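Local coordinates for protein phosphonate monoester hydrolase (PDB 4UPK) that belongs to the sulfatase family of the alkaline phosphatase clan, built on an alpha/beta core with a smaller C-terminal antiparallel sheet, at residues Y76-P81 with R86-T91; Y94-R99 with L510-R515; D110-A115 with P407-G412; V459-D464 with T468-A473. All blocks are in the same frame, centred on the assembly; numbering follows the deposited sequence.

Interaction 1 of 4, residues Y76-P81 with R86-T91; sequences YSVTNP and RASILT
V78 and T79 each lay one methyl against S88, and these two van der Waals touches make up the direct contact between the loop 76-81 and the helical segment 86-91. V78 CG2 and T79 CG2 both stop 3.3 Å from S88 OG, so two methyls meet the serine oxygen from the loop side. In both residues CG2 sits between the backbone N and the carbonyl carbon; in T79 this leaves OG1 anti to the backbone N (chi1 -169°), where it bonds to E434 O.

No hydrogen bond crosses between the segments, and the polar groups are satisfied in other ways. S88 OG, though in touch with two methyls, is hydrogen-bonded to H98 NE2 and to Q93 O. Within the loop, S77 OG donates to T79 O at 2.7 Å in the carbonyl plane, a short link across V78, and it also bonds to S85 OG and D347 O. In the helix, T91 OG1 donates to A87 O at 2.6 Å, reaching that oxygen from the face opposite the one used by T91 N.

Charge enters through R86, the arginine of the C-x-P-x-R sequence signature of sulfatases, which forms salt bridges with D42 and D347. The loop links strand 70-76 to helix 82-91, P81 holding the N-cap position after a cis peptide bond, while helix 95-98 packs on T79 and A87, and strand 35-41 on I89.

Interaction 2 of 4, residues Y94-R99 with L510-R515; sequences YAMNHR and LRHRMR
H512 turns an edge of its imidazole onto the face of the Y94 ring, giving an offset T-shaped pair with planes at 82° and centroids 4.8 Å apart. The leading atom is H512 NE2, which lies over one face of the phenol ring, 3.3 Å from Y94 CZ. In return Y94 OH lies at the imidazole edge near its plane, with H512 CE1 3.1 Å away. The two side chains come from opposite directions; that of H512 is carried across by a CG anti to the backbone N (chi1 180°). Both polar ends have partners beyond the pair: Y94 OH bonds to E390 and H512 ND1 to the hydroxyl of Y430, which would tend to fix the rotation of the imidazole.

The contact joins the N-terminal end of helix 95-98, where Y94 is the N-cap residue, to helix 499-515, which packs on the antiparallel sheet containing strand 431-436. Such a C-terminal sheet with its helix beside the larger alpha/beta core is a feature of sulfatases.

M96, extended beyond CG, slants past both helical partners. Its CE methyl meets H512 CD2 obliquely at 3.9 Å, while M96 SD lies 3.6 Å from R513 NH1, an oblique approach to the guanidinium. F432 packs against M96 and R513, and these two also touch M517 and M514 of the second subunit, respectively.

Interaction 3 of 4, residues D110-A115 with P407-G412; sequences DTPNIA and PNAVDG
P407 opens its segment by setting the CG corner of its ring against P112, CG lying 3.9 Å from P112 CB. This is a meeting of two saturated rings, so it rests on van der Waals contact alone, and E117 of helix 114-120 packs against both prolines. N408 follows and fastens the turn elsewhere, its amide oxygen bonding to R536 N and its amide nitrogen to Q534 O. A409 brings the chain back to P112, although more loosely: A409 CB is 4.5 Å from P112 CD. Together P407 and A409 border the proline ring at its CB and CD atoms. The turn from P407 to V410 is of type I, closed by V410 N donating to P407 O at 3.3 Å, while the V410 side chain rests on helix 394-402. D411 then makes a salt bridge to R536 through OD1, and its OD2 takes hydrogen bonds from Y94 N and N97 ND2. G412 bonds through its backbone to G92. On the other segment P112 immediately precedes N113, the N-cap of helix 114-120, whose backbone N bonds to T116 OG1 while its side chain caps a backbone N further along, consistent with a capping box. The arrangement is that of a type I beta turn whose first residue, P407, and third, A409, pack on a proline leading into a capped helix.

Interaction 4 of 4, residues V459-D464 with T468-A473; sequences VAILRD and TLVEFA
V459 and F472 begin the tighter half of this hairpin contact, on the face that also carries I461, R463, T468 and V470. With chi1 at -166°, V459 swings CG1 away from its own N and over the face of the F472 ring, 4.2 Å from its centroid, as a CH-pi contact. The same methyl meets V470 CG1 at 3.7 Å, so CG1 touches two residues of the facing strand while V459 CG2 also lies against the ring. Further along, I461 CG2 reaches T468 CG2 at 3.7 Å and also lies over one face of the R463 guanidinium, offset toward its rim. That group is held by a salt bridge to D365 and by the hydroxyls of S431 and S433.

The opposite face, with A460, L462, L469 and E471, is looser between the two strands: its side chains make no close contact with one another across the pair. A460 and E471 pack instead against helix 499-515, and L462 against Y430. The E471 carboxylate turns away to S506 and to R507 of the second subunit. Beyond the pairing, partly exposed D464 makes no close contact with the facing strand and uses OD2 to bond to F467 N.

Regular backbone pairing supports both faces. A460 N and E471 O are 2.9 Å apart, E471 N returns to A460 O, and L462 and L469 repeat the exchange, with L469 N to L462 O at 3.1 Å. The strand axes approach to 4.8 Å at 166°. This is an antiparallel beta hairpin forming the middle of a four-stranded meander, the C-terminal sheet characteristic of sulfatases.

How the interactions relate
Interactions 1, 2 and 4 are buried, whereas interaction 3 is only partly so. Interaction 1 lies nearest the chain's centre, about 7 Å away; the other three lie about 18 to 19 Å out. Backbone hydrogen bonds cross only interaction 4, where two strands pair; the others meet through side chains: methyls on a hydroxyl in 1, rings and a thioether in 2, prolines and alanine in 3. Consecutive helices 82-91 and 95-98 link interactions 1 and 2 through S88 and H98, and D411 bonds to the segment 94-99, joining 3 to 2. R513 packs on A460, joining 2 to 4, and both of these also touch the second subunit. Interactions 3 and 4 do not touch.

Interaction 1 of 4, residues Y76-P81 with R86-T91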
loop_
_atom_site.group_PDB
_atom_site.type_symbol
_atom_site.label_atom_id
_atom_site.label_comp_id
_atom_site.label_asym_id
_atom_site.label_seq_id
_atom_site.Cartn_x
_atom_site.Cartn_y
_atom_site.Cartn_z
ATOM N N TYR A 76 -1.356 33.610 14.318
ATOM C CA TYR A 76 -0.995 33.796 12.920
ATOM C C TYR A 76 -1.044 32.530 12.117
ATOM O O TYR A 76 -0.648 31.475 12.598
ATOM C CB TYR A 76 0.416 34.432 12.822
ATOM C CG TYR A 76 0.482 35.836 13.380
ATOM C CD1 TYR A 76 0.634 36.062 14.746
ATOM C CD2 TYR A 76 0.376 36.947 12.547
ATOM C CE1 TYR A 76 0.578 37.352 15.281
ATOM C CE2 TYR A 76 0.372 38.246 13.071
ATOM C CZ TYR A 76 0.478 38.438 14.441
ATOM O OH TYR A 76 0.491 39.700 14.995
ATOM N N SER A 77 -1.511 32.645 10.864
ATOM C CA SER A 77 -1.491 31.544 9.901
ATOM C C SER A 77 0.012 31.289 9.573
ATOM O O SER A 77 0.762 32.259 9.456
ATOM C CB SER A 77 -2.249 31.945 8.639
ATOM O OG SER A 77 -2.205 30.880 7.707
ATOM N N VAL A 78 0.461 30.020 9.482
ATOM C CA VAL A 78 1.865 29.705 9.182
ATOM C C VAL A 78 2.136 29.688 7.684
ATOM O O VAL A 78 3.289 29.581 7.254
ATOM C CB VAL A 78 2.419 28.438 9.897
ATOM C CG1 VAL A 78 2.113 28.461 11.384
ATOM C CG2 VAL A 78 1.911 27.147 9.246
ATOM N N THR A 79 1.077 29.776 6.879
ATOM C CA THR A 79 1.230 29.795 5.429
ATOM C C THR A 79 0.035 30.355 4.728
ATOM O O THR A 79 -1.001 30.533 5.346
ATOM C CB THR A 79 1.776 28.472 4.843
ATOM O OG1 THR A 79 2.138 28.675 3.477
ATOM C CG2 THR A 79 0.812 27.334 4.978
ATOM N N ASN A 80 0.185 30.606 3.428
ATOM C CA ASN A 80 -0.849 31.142 2.567
ATOM C C ASN A 80 -0.632 30.689 1.099
ATOM O O ASN A 80 0.511 30.359 0.710
ATOM C CB ASN A 80 -0.858 32.670 2.665
ATOM C CG ASN A 80 -1.983 33.207 3.491
ATOM O OD1 ASN A 80 -3.132 32.832 3.301
ATOM N ND2 ASN A 80 -1.694 34.154 4.358
ATOM N N PRO A 81 -1.712 30.641 0.278
ATOM C CA PRO A 81 -3.116 30.973 0.584
ATOM C C PRO A 81 -3.926 29.829 1.196
ATOM O O PRO A 81 -3.385 29.043 1.961
ATOM C CB PRO A 81 -3.645 31.542 -0.739
ATOM C CG PRO A 81 -2.686 31.041 -1.819
ATOM C CD PRO A 81 -1.578 30.257 -1.133
ATOM N N ARG A 86 -4.800 25.736 4.835
ATOM C CA ARG A 86 -5.697 24.653 5.267
ATOM C C ARG A 86 -4.894 23.368 5.525
ATOM O O ARG A 86 -5.129 22.699 6.532
ATOM C CB ARG A 86 -6.804 24.408 4.221
ATOM C CG ARG A 86 -8.117 23.885 4.774
ATOM C CD ARG A 86 -8.674 24.699 5.914
ATOM N NE ARG A 86 -9.021 26.059 5.514
ATOM C CZ ARG A 86 -10.256 26.479 5.278
ATOM N NH1 ARG A 86 -11.275 25.635 5.346
ATOM N NH2 ARG A 86 -10.484 27.742 4.975
ATOM N N ALA A 87 -3.889 23.069 4.656
ATOM C CA ALA A 87 -2.995 21.916 4.823
ATOM C C ALA A 87 -2.199 21.983 6.166
ATOM O O ALA A 87 -2.097 20.996 6.875
ATOM C CB ALA A 87 -2.084 21.774 3.618
ATOM N N SER A 88 -1.772 23.167 6.564
ATOM C CA SER A 88 -1.060 23.414 7.826
ATOM C C SER A 88 -1.935 23.253 9.055
ATOM O O SER A 88 -1.490 22.681 10.038
ATOM C CB SER A 88 -0.455 24.821 7.813
ATOM O OG SER A 88 0.768 24.867 7.100
ATOM N N ILE A 89 -3.156 23.793 9.021
ATOM C CA ILE A 89 -4.154 23.713 10.098
ATOM C C ILE A 89 -4.588 22.261 10.327
ATOM O O ILE A 89 -4.634 21.792 11.480
ATOM C CB ILE A 89 -5.350 24.666 9.791
ATOM C CG1 ILE A 89 -4.912 26.132 9.986
ATOM C CG2 ILE A 89 -6.610 24.340 10.633
ATOM C CD1 ILE A 89 -5.864 27.274 9.341
ATOM N N LEU A 90 -4.908 21.558 9.220
ATOM C CA LEU A 90 -5.375 20.181 9.286
ATOM C C LEU A 90 -4.301 19.132 9.529
ATOM O O LEU A 90 -4.645 18.040 9.976
ATOM C CB LEU A 90 -6.253 19.819 8.080
ATOM C CG LEU A 90 -7.515 20.663 7.839
ATOM C CD1 LEU A 90 -8.127 20.354 6.488
ATOM C CD2 LEU A 90 -8.520 20.534 8.973
ATOM N N THR A 91 -3.018 19.441 9.255
ATOM C CA THR A 91 -1.893 18.501 9.486
ATOM C C THR A 91 -1.045 18.868 10.704
ATOM O O THR A 91 -0.314 18.011 11.195
ATOM C CB THR A 91 -0.965 18.345 8.259
ATOM O OG1 THR A 91 -0.274 19.574 8.011
ATOM C CG2 THR A 91 -1.684 17.831 7.010
#

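Interaction 2 of 4, residues Y94-R99 with L510-R515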
loop_
_atom_site.group_PDB
_atom_site.type_symbol
_atom_site.label_atom_id
_atom_site.label_comp_id
_atom_site.label_asym_id
_atom_site.label_seq_id
_atom_site.Cartn_x
_atom_site.Cartn_y
_atom_site.Cartn_z
ATOM N N TYR A 94 4.277 22.832 9.374
ATOM C CA TYR A 94 4.660 23.996 8.581
ATOM C C TYR A 94 4.626 23.557 7.095
ATOM O O TYR A 94 4.794 22.376 6.813
ATOM C CB TYR A 94 6.086 24.453 8.951
ATOM C CG TYR A 94 6.199 25.086 10.322
ATOM C CD1 TYR A 94 5.649 26.338 10.582
ATOM C CD2 TYR A 94 6.951 24.484 11.330
ATOM C CE1 TYR A 94 5.792 26.946 11.828
ATOM C CE2 TYR A 94 7.074 25.068 12.589
ATOM C CZ TYR A 94 6.498 26.301 12.835
ATOM O OH TYR A 94 6.600 26.857 14.090
ATOM N N ALA A 95 4.385 24.491 6.173
ATOM C CA ALA A 95 4.373 24.255 4.736
ATOM C C ALA A 95 5.710 23.655 4.277
ATOM O O ALA A 95 5.695 22.907 3.302
ATOM C CB ALA A 95 4.089 25.561 3.991
ATOM N N MET A 96 6.865 23.973 4.972
ATOM C CA MET A 96 8.203 23.426 4.661
ATOM C C MET A 96 8.248 21.918 4.891
ATOM O O MET A 96 9.061 21.227 4.304
ATOM C CB MET A 96 9.358 24.170 5.390
ATOM C CG MET A 96 9.290 24.166 6.910
ATOM S SD MET A 96 10.565 25.235 7.626
ATOM C CE MET A 96 10.152 25.095 9.344
ATOM N N ASN A 97 7.331 21.418 5.713
ATOM C CA ASN A 97 7.202 20.009 6.026
ATOM C C ASN A 97 6.080 19.309 5.239
ATOM O O ASN A 97 6.336 18.259 4.617
ATOM C CB ASN A 97 7.074 19.816 7.539
ATOM C CG ASN A 97 8.373 20.125 8.246
ATOM O OD1 ASN A 97 9.457 19.978 7.685
ATOM N ND2 ASN A 97 8.303 20.574 9.477
ATOM N N HIS A 98 4.856 19.895 5.236
ATOM C CA HIS A 98 3.734 19.244 4.533
ATOM C C HIS A 98 3.861 19.296 2.992
ATOM O O HIS A 98 3.382 18.405 2.284
ATOM C CB HIS A 98 2.365 19.689 5.077
ATOM C CG HIS A 98 1.961 21.110 4.822
ATOM N ND1 HIS A 98 1.879 21.616 3.549
ATOM C CD2 HIS A 98 1.467 22.027 5.686
ATOM C CE1 HIS A 98 1.368 22.834 3.669
ATOM N NE2 HIS A 98 1.111 23.127 4.940
ATOM N N ARG A 99 4.544 20.345 2.508
ATOM C CA ARG A 99 4.914 20.617 1.113
ATOM C C ARG A 99 3.789 20.894 0.101
ATOM O O ARG A 99 4.045 20.989 -1.094
ATOM C CB ARG A 99 6.053 19.680 0.606
ATOM C CG ARG A 99 7.397 19.851 1.366
ATOM C CD ARG A 99 8.112 21.205 1.159
ATOM N NE ARG A 99 8.569 21.360 -0.225
ATOM C CZ ARG A 99 8.677 22.514 -0.859
ATOM N NH1 ARG A 99 8.400 23.650 -0.238
ATOM N NH2 ARG A 99 9.109 22.550 -2.107
ATOM N N LEU A 510 17.063 30.980 10.346
ATOM C CA LEU A 510 17.847 29.839 9.885
ATOM C C LEU A 510 17.681 28.685 10.882
ATOM O O LEU A 510 17.336 27.572 10.481
ATOM C CB LEU A 510 19.350 30.212 9.707
ATOM C CG LEU A 510 20.306 29.062 9.319
ATOM C CD1 LEU A 510 20.079 28.601 7.872
ATOM C CD2 LEU A 510 21.734 29.469 9.456
ATOM N N ARG A 511 17.866 28.975 12.175
ATOM C CA ARG A 511 17.718 27.986 13.254
ATOM C C ARG A 511 16.312 27.382 13.311
ATOM O O ARG A 511 16.204 26.183 13.551
ATOM C CB ARG A 511 18.085 28.577 14.616
ATOM C CG ARG A 511 19.569 28.800 14.797
ATOM C CD ARG A 511 19.911 28.929 16.273
ATOM N NE ARG A 511 21.353 28.914 16.520
ATOM C CZ ARG A 511 22.033 29.935 17.028
ATOM N NH1 ARG A 511 21.401 31.040 17.401
ATOM N NH2 ARG A 511 23.338 29.836 17.231
ATOM N N HIS A 512 15.248 28.195 13.083
ATOM C CA HIS A 512 13.863 27.723 13.087
ATOM C C HIS A 512 13.648 26.629 12.023
ATOM O O HIS A 512 13.021 25.615 12.325
ATOM C CB HIS A 512 12.857 28.885 12.907
ATOM C CG HIS A 512 11.426 28.413 12.900
ATOM N ND1 HIS A 512 10.739 28.188 14.070
ATOM C CD2 HIS A 512 10.637 28.053 11.864
ATOM C CE1 HIS A 512 9.545 27.730 13.716
ATOM N NE2 HIS A 512 9.436 27.639 12.400
ATOM N N ARG A 513 14.178 26.845 10.790
ATOM C CA ARG A 513 14.120 25.888 9.673
ATOM C C ARG A 513 14.833 24.588 10.068
ATOM O O ARG A 513 14.303 23.496 9.832
ATOM C CB ARG A 513 14.807 26.462 8.422
ATOM C CG ARG A 513 14.056 27.577 7.755
ATOM C CD ARG A 513 14.220 27.552 6.238
ATOM N NE ARG A 513 13.264 28.474 5.650
ATOM C CZ ARG A 513 12.164 28.129 4.999
ATOM N NH1 ARG A 513 11.919 26.855 4.726
ATOM N NH2 ARG A 513 11.337 29.055 4.554
ATOM N N MET A 514 16.045 24.721 10.667
ATOM C CA MET A 514 16.882 23.588 11.123
ATOM C C MET A 514 16.259 22.845 12.298
ATOM O O MET A 514 16.418 21.630 12.386
ATOM C CB MET A 514 18.303 24.057 11.484
ATOM C CG MET A 514 19.062 24.662 10.322
ATOM S SD MET A 514 20.698 25.264 10.768
ATOM C CE MET A 514 21.635 23.727 10.807
ATOM N N ARG A 515 15.515 23.559 13.181
ATOM C CA ARG A 515 14.849 22.947 14.342
ATOM C C ARG A 515 13.498 22.324 14.009
ATOM O O ARG A 515 12.958 21.556 14.815
ATOM C CB ARG A 515 14.680 23.948 15.481
ATOM C CG ARG A 515 15.959 24.258 16.240
ATOM C CD ARG A 515 15.735 25.532 17.029
ATOM N NE ARG A 515 16.919 25.930 17.784
ATOM C CZ ARG A 515 17.059 27.097 18.401
ATOM N NH1 ARG A 515 16.094 28.009 18.340
ATOM N NH2 ARG A 515 18.170 27.370 19.072
#

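Interaction 3 of 4, residues D110-A115 with P407-G412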
loop_
_atom_site.group_PDB
_atom_site.type_symbol
_atom_site.label_atom_id
_atom_site.label_comp_id
_atom_site.label_asym_id
_atom_site.label_seq_id
_atom_site.Cartn_x
_atom_site.Cartn_y
_atom_site.Cartn_z
ATOM N N ASP A 110 0.042 9.675 2.870
ATOM C CA ASP A 110 0.322 9.139 4.199
ATOM C C ASP A 110 0.588 10.217 5.279
ATOM O O ASP A 110 1.008 9.873 6.389
ATOM C CB ASP A 110 1.440 8.081 4.118
ATOM C CG ASP A 110 2.778 8.555 3.572
ATOM O OD1 ASP A 110 2.865 9.719 3.104
ATOM O OD2 ASP A 110 3.744 7.775 3.625
ATOM N N THR A 111 0.298 11.501 4.971
ATOM C CA THR A 111 0.469 12.606 5.917
ATOM C C THR A 111 -0.598 12.522 7.014
ATOM O O THR A 111 -1.784 12.615 6.703
ATOM C CB THR A 111 0.463 13.986 5.211
ATOM O OG1 THR A 111 1.466 13.987 4.201
ATOM C CG2 THR A 111 0.735 15.135 6.164
ATOM N N PRO A 112 -0.204 12.356 8.294
ATOM C CA PRO A 112 -1.203 12.319 9.359
ATOM C C PRO A 112 -1.953 13.648 9.461
ATOM O O PRO A 112 -1.363 14.712 9.306
ATOM C CB PRO A 112 -0.367 12.032 10.616
ATOM C CG PRO A 112 0.914 11.501 10.122
ATOM C CD PRO A 112 1.155 12.220 8.843
ATOM N N ASN A 113 -3.270 13.586 9.630
ATOM C CA ASN A 113 -4.087 14.790 9.728
ATOM C C ASN A 113 -5.059 14.657 10.892
ATOM O O ASN A 113 -5.120 13.586 11.505
ATOM C CB ASN A 113 -4.778 15.131 8.392
ATOM C CG ASN A 113 -5.745 14.092 7.856
ATOM O OD1 ASN A 113 -6.750 13.748 8.478
ATOM N ND2 ASN A 113 -5.523 13.649 6.633
ATOM N N ILE A 114 -5.796 15.741 11.223
ATOM C CA ILE A 114 -6.770 15.743 12.322
ATOM C C ILE A 114 -7.845 14.641 12.166
ATOM O O ILE A 114 -8.180 14.008 13.152
ATOM C CB ILE A 114 -7.348 17.171 12.626
ATOM C CG1 ILE A 114 -8.128 17.240 13.974
ATOM C CG2 ILE A 114 -8.179 17.740 11.466
ATOM C CD1 ILE A 114 -7.272 17.093 15.238
ATOM N N ALA A 115 -8.331 14.383 10.939
ATOM C CA ALA A 115 -9.364 13.378 10.673
ATOM C C ALA A 115 -8.854 11.938 10.861
ATOM O O ALA A 115 -9.495 11.149 11.562
ATOM C CB ALA A 115 -9.957 13.573 9.285
ATOM N N PRO A 407 1.007 12.656 16.613
ATOM C CA PRO A 407 2.169 12.187 15.839
ATOM C C PRO A 407 3.364 13.160 15.944
ATOM O O PRO A 407 3.161 14.370 16.114
ATOM C CB PRO A 407 1.629 12.154 14.392
ATOM C CG PRO A 407 0.185 12.142 14.508
ATOM C CD PRO A 407 -0.143 12.923 15.727
ATOM N N ASN A 408 4.611 12.622 15.830
ATOM C CA ASN A 408 5.856 13.401 15.854
ATOM C C ASN A 408 5.961 14.347 14.635
ATOM O O ASN A 408 6.613 15.388 14.737
ATOM C CB ASN A 408 7.082 12.482 15.928
ATOM C CG ASN A 408 7.410 11.965 17.310
ATOM O OD1 ASN A 408 6.878 12.410 18.334
ATOM N ND2 ASN A 408 8.351 11.035 17.368
ATOM N N ALA A 409 5.295 14.004 13.508
ATOM C CA ALA A 409 5.237 14.833 12.292
ATOM C C ALA A 409 4.653 16.243 12.567
ATOM O O ALA A 409 4.993 17.195 11.870
ATOM C CB ALA A 409 4.399 14.131 11.228
ATOM N N VAL A 410 3.792 16.362 13.592
ATOM C CA VAL A 410 3.147 17.612 13.984
ATOM C C VAL A 410 4.159 18.592 14.588
ATOM O O VAL A 410 4.765 18.323 15.635
ATOM C CB VAL A 410 1.884 17.368 14.873
ATOM C CG1 VAL A 410 1.308 18.663 15.428
ATOM C CG2 VAL A 410 0.813 16.595 14.109
ATOM N N ASP A 411 4.344 19.726 13.900
ATOM C CA ASP A 411 5.240 20.824 14.301
ATOM C C ASP A 411 4.627 21.699 15.394
ATOM O O ASP A 411 5.368 22.301 16.177
ATOM C CB ASP A 411 5.591 21.705 13.094
ATOM C CG ASP A 411 6.406 21.014 12.013
ATOM O OD1 ASP A 411 7.406 20.345 12.357
ATOM O OD2 ASP A 411 6.075 21.183 10.827
ATOM N N GLY A 412 3.288 21.782 15.408
ATOM C CA GLY A 412 2.529 22.563 16.376
ATOM C C GLY A 412 2.530 21.976 17.762
ATOM O O GLY A 412 2.823 20.795 17.946
#

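Interaction 4 of 4, residues V459-D464 with T468-A473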
loop_
_atom_site.group_PDB
_atom_site.type_symbol
_atom_site.label_atom_id
_atom_site.label_comp_id
_atom_site.label_asym_id
_atom_site.label_seq_id
_atom_site.Cartn_x
_atom_site.Cartn_y
_atom_site.Cartn_z
ATOM N N VAL A 459 9.120 32.192 0.381
ATOM C CA VAL A 459 9.238 33.397 1.191
ATOM C C VAL A 459 9.018 32.919 2.639
ATOM O O VAL A 459 8.230 31.991 2.871
ATOM C CB VAL A 459 8.207 34.489 0.800
ATOM C CG1 VAL A 459 8.580 35.821 1.431
ATOM C CG2 VAL A 459 8.088 34.647 -0.716
ATOM N N ALA A 460 9.753 33.512 3.590
ATOM C CA ALA A 460 9.629 33.207 5.006
ATOM C C ALA A 460 9.534 34.503 5.808
ATOM O O ALA A 460 10.169 35.501 5.441
ATOM C CB ALA A 460 10.796 32.366 5.470
ATOM N N ILE A 461 8.658 34.500 6.847
ATOM C CA ILE A 461 8.390 35.641 7.745
ATOM C C ILE A 461 8.644 35.217 9.210
ATOM O O ILE A 461 8.145 34.179 9.635
ATOM C CB ILE A 461 6.937 36.199 7.558
ATOM C CG1 ILE A 461 6.607 36.544 6.067
ATOM C CG2 ILE A 461 6.649 37.389 8.499
ATOM C CD1 ILE A 461 5.197 36.280 5.638
ATOM N N LEU A 462 9.409 36.017 9.971
ATOM C CA LEU A 462 9.649 35.777 11.394
ATOM C C LEU A 462 9.181 37.004 12.185
ATOM O O LEU A 462 9.706 38.089 11.984
ATOM C CB LEU A 462 11.130 35.415 11.708
ATOM C CG LEU A 462 11.399 34.941 13.145
ATOM C CD1 LEU A 462 12.320 33.747 13.163
ATOM C CD2 LEU A 462 11.967 36.065 14.015
ATOM N N ARG A 463 8.193 36.829 13.065
ATOM C CA ARG A 463 7.634 37.915 13.871
ATOM C C ARG A 463 8.174 37.841 15.269
ATOM O O ARG A 463 7.768 36.996 16.054
ATOM C CB ARG A 463 6.098 37.915 13.879
ATOM C CG ARG A 463 5.486 38.064 12.493
ATOM C CD ARG A 463 4.002 37.871 12.516
ATOM N NE ARG A 463 3.496 37.630 11.168
ATOM C CZ ARG A 463 3.337 36.425 10.630
ATOM N NH1 ARG A 463 3.602 35.333 11.339
ATOM N NH2 ARG A 463 2.902 36.303 9.382
ATOM N N ASP A 464 9.120 38.718 15.558
ATOM C CA ASP A 464 9.768 38.882 16.844
ATOM C C ASP A 464 8.957 39.964 17.595
ATOM O O ASP A 464 8.126 40.644 16.979
ATOM C CB ASP A 464 11.235 39.288 16.542
ATOM C CG ASP A 464 12.068 39.853 17.656
ATOM O OD1 ASP A 464 12.444 39.088 18.557
ATOM O OD2 ASP A 464 12.418 41.039 17.580
ATOM N N THR A 468 9.964 42.340 12.419
ATOM C CA THR A 468 9.419 41.391 11.454
ATOM C C THR A 468 10.449 41.330 10.341
ATOM O O THR A 468 10.830 42.359 9.786
ATOM C CB THR A 468 8.002 41.732 10.971
ATOM O OG1 THR A 468 7.113 41.677 12.077
ATOM C CG2 THR A 468 7.507 40.765 9.880
ATOM N N LEU A 469 10.935 40.134 10.078
ATOM C CA LEU A 469 11.916 39.857 9.046
ATOM C C LEU A 469 11.247 39.040 7.922
ATOM O O LEU A 469 10.507 38.094 8.202
ATOM C CB LEU A 469 13.116 39.079 9.650
ATOM C CG LEU A 469 14.107 38.451 8.647
ATOM C CD1 LEU A 469 15.083 39.478 8.084
ATOM C CD2 LEU A 469 14.831 37.344 9.269
ATOM N N VAL A 470 11.520 39.422 6.657
ATOM C CA VAL A 470 11.063 38.718 5.466
ATOM C C VAL A 470 12.324 38.293 4.694
ATOM O O VAL A 470 13.175 39.128 4.401
ATOM C CB VAL A 470 10.080 39.534 4.584
ATOM C CG1 VAL A 470 9.704 38.770 3.312
ATOM C CG2 VAL A 470 8.817 39.944 5.365
ATOM N N GLU A 471 12.453 36.985 4.387
ATOM C CA GLU A 471 13.582 36.462 3.610
ATOM C C GLU A 471 13.075 35.667 2.425
ATOM O O GLU A 471 12.150 34.863 2.573
ATOM C CB GLU A 471 14.503 35.596 4.479
ATOM C CG GLU A 471 15.260 36.382 5.543
ATOM C CD GLU A 471 16.567 37.022 5.123
ATOM O OE1 GLU A 471 16.854 37.080 3.903
ATOM O OE2 GLU A 471 17.315 37.454 6.030
ATOM N N PHE A 472 13.689 35.880 1.258
ATOM C CA PHE A 472 13.355 35.204 -0.009
ATOM C C PHE A 472 14.389 34.126 -0.381
ATOM O O PHE A 472 15.580 34.335 -0.186
ATOM C CB PHE A 472 13.321 36.246 -1.157
ATOM C CG PHE A 472 12.238 37.280 -1.005
ATOM C CD1 PHE A 472 12.469 38.455 -0.294
ATOM C CD2 PHE A 472 10.972 37.065 -1.534
ATOM C CE1 PHE A 472 11.458 39.390 -0.122
ATOM C CE2 PHE A 472 9.964 38.015 -1.377
ATOM C CZ PHE A 472 10.217 39.173 -0.682
ATOM N N ALA A 473 13.920 33.002 -0.985
ATOM C CA ALA A 473 14.761 31.924 -1.525
ATOM C C ALA A 473 15.428 32.475 -2.797
ATOM O O ALA A 473 16.596 32.199 -3.058
ATOM C CB ALA A 473 13.904 30.708 -1.867
#